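Superoxide dismutase [Cu-Zn] (Bacteroidetes bacterium GWA2_30_7, PDB 7B4O) probably catalyses the dismutation of superoxide to oxygen and hydrogen peroxide as a copper-zinc enzyme, here carrying zinc in both metal positions. Local coordinates at residues 38-43 and 123-128. Residues are numbered along the deposited sequence; the frame is centred on the assembly and turned at random.
Sequences ADLNGL and MIVHKN. With ZN (zinc ion), chain E.
Val125 meets Leu40 and Leu43 with its two methyl groups, one leucine to each branch, a compact example of how apolar side chains from opposite walls of a beta barrel come together in its interior. Along 123-128 the side chains alternate. Ile124 lies on the side of the strand turned from the leucines and lays its CG2 over one face of the His126 ring, 3.6 Å above the plane and displaced toward the rim. Val125, next along, projects its CB toward 38-43. Its CG1 stands anti to the backbone N (chi1 -178°) and CG2 anti to the carbonyl carbon, a division that sends the branches to different partners. CG2 touches CD1 of Leu40 at 3.9 Å, the two side chains running past one another in opposite directions. CG1 lies 3.9 Å from CD2 of Leu43, whose side chain crosses that of Val125 at a slant and reaches it from the loop just beyond the end of strand 33-41. The contact is wholly apolar, without a hydrogen bond between the segments, and Ile13 of strand 8-15 packs against both Leu40 and Val125. The side chain of His126 leaves the backbone on the side facing away from 38-43 and places NE2 1.9 Å from a zinc ion that His51 and His53 also bind. Its ND1 is hydrogen-bonded to the carbonyl oxygen of Gly141, which, with the metal bond, fixes the ring's rotation. Buried leucine-valine contacts on one side of a strand and a metal-binding histidine on the other are the arrangement expected of the Greek-key beta barrel of copper-zinc superoxide dismutases, whose metal site lies outside the barrel core.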
ATOM      1  N   ALA A  38       0.749  -1.295 -16.115  1.00 11.79           N
ATOM      2  CA  ALA A  38       0.799  -2.514 -15.289  1.00 11.53           C
ATOM      3  C   ALA A  38       1.739  -3.507 -15.955  1.00 11.30           C
ATOM      4  O   ALA A  38       1.649  -3.713 -17.177  1.00 12.82           O
ATOM      5  CB  ALA A  38      -0.568  -3.100 -15.105  1.00 13.26           C
ATOM      6  N   ASP A  39       2.614  -4.098 -15.145  1.00 12.76           N
ATOM      7  CA  ASP A  39       3.532  -5.172 -15.577  1.00 11.66           C
ATOM      8  C   ASP A  39       3.448  -6.271 -14.530  1.00 11.41           C
ATOM      9  O   ASP A  39       4.015  -6.087 -13.434  1.00 12.41           O
ATOM     10  CB  ASP A  39       4.945  -4.643 -15.766  1.00 12.63           C
ATOM     11  CG  ASP A  39       5.014  -3.725 -16.964  1.00 14.60           C
ATOM     12  OD1 ASP A  39       4.912  -4.239 -18.098  1.00 17.00           O
ATOM     13  OD2 ASP A  39       5.106  -2.516 -16.745  1.00 17.58           O
ATOM     14  N   LEU A  40       2.725  -7.343 -14.852  1.00 11.39           N
ATOM     15  CA  LEU A  40       2.462  -8.455 -13.907  1.00 11.15           C
ATOM     16  C   LEU A  40       3.022  -9.754 -14.479  1.00 11.65           C
ATOM     17  O   LEU A  40       3.236  -9.864 -15.700  1.00 12.78           O
ATOM     18  CB  LEU A  40       0.955  -8.606 -13.679  1.00 11.78           C
ATOM     19  CG  LEU A  40       0.159  -7.327 -13.434  1.00 14.45           C
ATOM     20  CD1 LEU A  40      -1.296  -7.676 -13.139  1.00 15.37           C
ATOM     21  CD2 LEU A  40       0.739  -6.467 -12.313  1.00 16.23           C
ATOM     22  N   ASN A  41       3.238 -10.714 -13.593  1.00 13.08           N
ATOM     23  CA  ASN A  41       3.688 -12.075 -13.958  1.00 13.84           C
ATOM     24  C   ASN A  41       2.917 -13.100 -13.127  1.00 12.87           C
ATOM     25  O   ASN A  41       2.292 -12.735 -12.119  1.00 13.69           O
ATOM     26  CB  ASN A  41       5.194 -12.217 -13.744  1.00 15.27           C
ATOM     27  CG  ASN A  41       6.002 -11.290 -14.627  1.00 17.50           C
ATOM     28  OD1 ASN A  41       6.174 -11.554 -15.812  1.00 24.05           O
ATOM     29  ND2 ASN A  41       6.462 -10.181 -14.070  1.00 21.72           N
ATOM     30  N   GLY A  42       2.977 -14.357 -13.552  1.00 13.86           N
ATOM     31  CA  GLY A  42       2.410 -15.486 -12.796  1.00 14.12           C
ATOM     32  C   GLY A  42       0.917 -15.647 -13.011  1.00 14.04           C
ATOM     33  O   GLY A  42       0.305 -16.415 -12.251  1.00 16.19           O
ATOM     34  N   LEU A  43       0.344 -14.975 -14.015  1.00 13.17           N
ATOM     35  CA  LEU A  43      -1.106 -15.064 -14.319  1.00 14.29           C
ATOM     36  C   LEU A  43      -1.394 -16.230 -15.262  1.00 14.43           C
ATOM     37  O   LEU A  43      -0.597 -16.499 -16.152  1.00 17.97           O
ATOM     38  CB  LEU A  43      -1.579 -13.758 -14.955  1.00 15.73           C
ATOM     39  CG  LEU A  43      -1.847 -12.636 -13.970  1.00 16.84           C
ATOM     40  CD1 LEU A  43      -1.865 -11.312 -14.691  1.00 18.89           C
ATOM     41  CD2 LEU A  43      -3.143 -12.855 -13.206  1.00 15.42           C
ATOM     42  N   MET A 123      -5.381  -2.307  -5.349  1.00 11.43           N
ATOM     43  CA  MET A 123      -5.547  -2.981  -6.648  1.00 11.26           C
ATOM     44  C   MET A 123      -5.868  -4.438  -6.353  1.00 10.49           C
ATOM     45  O   MET A 123      -5.192  -5.049  -5.492  1.00 12.58           O
ATOM     46  CB  MET A 123      -4.293  -2.874  -7.517  1.00 12.35           C
ATOM     47  CG  MET A 123      -4.044  -1.482  -8.097  1.00 14.54           C
ATOM     48  SD  MET A 123      -5.387  -0.947  -9.182  1.00 18.27           S
ATOM     49  CE  MET A 123      -5.514  -2.338 -10.300  1.00 18.22           C
ATOM     50  N   ILE A 124      -6.871  -4.966  -7.033  1.00 10.99           N
ATOM     51  CA  ILE A 124      -7.217  -6.406  -7.017  1.00 10.61           C
ATOM     52  C   ILE A 124      -7.149  -6.900  -8.453  1.00 11.39           C
ATOM     53  O   ILE A 124      -7.726  -6.281  -9.339  1.00 11.51           O
ATOM     54  CB  ILE A 124      -8.597  -6.657  -6.388  1.00 11.15           C
ATOM     55  CG1 ILE A 124      -8.618  -6.334  -4.896  1.00 11.57           C
ATOM     56  CG2 ILE A 124      -9.037  -8.090  -6.642  1.00 11.96           C
ATOM     57  CD1 ILE A 124      -7.772  -7.290  -4.036  1.00 12.45           C
ATOM     58  N   VAL A 125      -6.438  -8.010  -8.653  1.00 11.49           N
ATOM     59  CA  VAL A 125      -6.471  -8.753  -9.933  1.00 10.78           C
ATOM     60  C   VAL A 125      -7.319  -9.994  -9.693  1.00 10.04           C
ATOM     61  O   VAL A 125      -7.178 -10.634  -8.650  1.00 11.05           O
ATOM     62  CB  VAL A 125      -5.061  -9.072 -10.454  1.00 11.14           C
ATOM     63  CG1 VAL A 125      -5.123  -9.795 -11.789  1.00 13.09           C
ATOM     64  CG2 VAL A 125      -4.219  -7.810 -10.545  1.00 13.13           C
ATOM     65  N   HIS A 126      -8.204 -10.288 -10.630  1.00 10.87           N
ATOM     66  CA  HIS A 126      -9.180 -11.393 -10.513  1.00 11.72           C
ATOM     67  C   HIS A 126      -8.753 -12.611 -11.329  1.00 12.32           C
ATOM     68  O   HIS A 126      -7.964 -12.498 -12.270  1.00 11.48           O
ATOM     69  CB  HIS A 126     -10.569 -10.906 -10.915  1.00 11.18           C
ATOM     70  CG  HIS A 126     -11.198  -9.987  -9.923  1.00 11.70           C
ATOM     71  ND1 HIS A 126     -11.900 -10.458  -8.841  1.00 12.32           N
ATOM     72  CD2 HIS A 126     -11.255  -8.627  -9.856  1.00 12.71           C
ATOM     73  CE1 HIS A 126     -12.354  -9.425  -8.135  1.00 14.82           C
ATOM     74  NE2 HIS A 126     -11.984  -8.287  -8.740  1.00 13.78           N
ATOM     75  N   LYS A 127      -9.303 -13.756 -10.952  1.00 11.89           N
ATOM     76  CA  LYS A 127      -9.038 -15.050 -11.617  1.00 13.43           C
ATOM     77  C   LYS A 127      -9.611 -15.028 -13.033  1.00 13.09           C
ATOM     78  O   LYS A 127      -8.952 -15.528 -13.946  1.00 14.49           O
ATOM     79  CB  LYS A 127      -9.635 -16.190 -10.795  1.00 14.78           C
ATOM     80  CG  LYS A 127      -9.412 -17.570 -11.394  1.00 18.83           C
ATOM     81  CD  LYS A 127      -9.994 -18.695 -10.588  1.00 24.25           C
ATOM     82  CE  LYS A 127      -9.978 -20.011 -11.344  1.00 29.65           C
ATOM     83  NZ  LYS A 127      -8.748 -20.186 -12.153  1.00 34.48           N
ATOM     84  N   ASN A 128     -10.811 -14.470 -13.200  1.00 13.05           N
ATOM     85  CA  ASN A 128     -11.536 -14.509 -14.489  1.00 13.83           C
ATOM     86  C   ASN A 128     -11.686 -13.095 -15.060  1.00 13.60           C
ATOM     87  O   ASN A 128     -11.322 -12.103 -14.411  1.00 12.31           O
ATOM     88  CB  ASN A 128     -12.888 -15.193 -14.320  1.00 15.02           C
ATOM     89  CG  ASN A 128     -12.726 -16.605 -13.800  1.00 17.26           C
ATOM     90  OD1 ASN A 128     -11.808 -17.337 -14.209  1.00 19.08           O
ATOM     91  ND2 ASN A 128     -13.572 -16.977 -12.858  1.00 20.69           N
TER
HETATM   92 ZN    ZN E 201     -12.695  -6.505  -8.411  1.00 17.14          ZN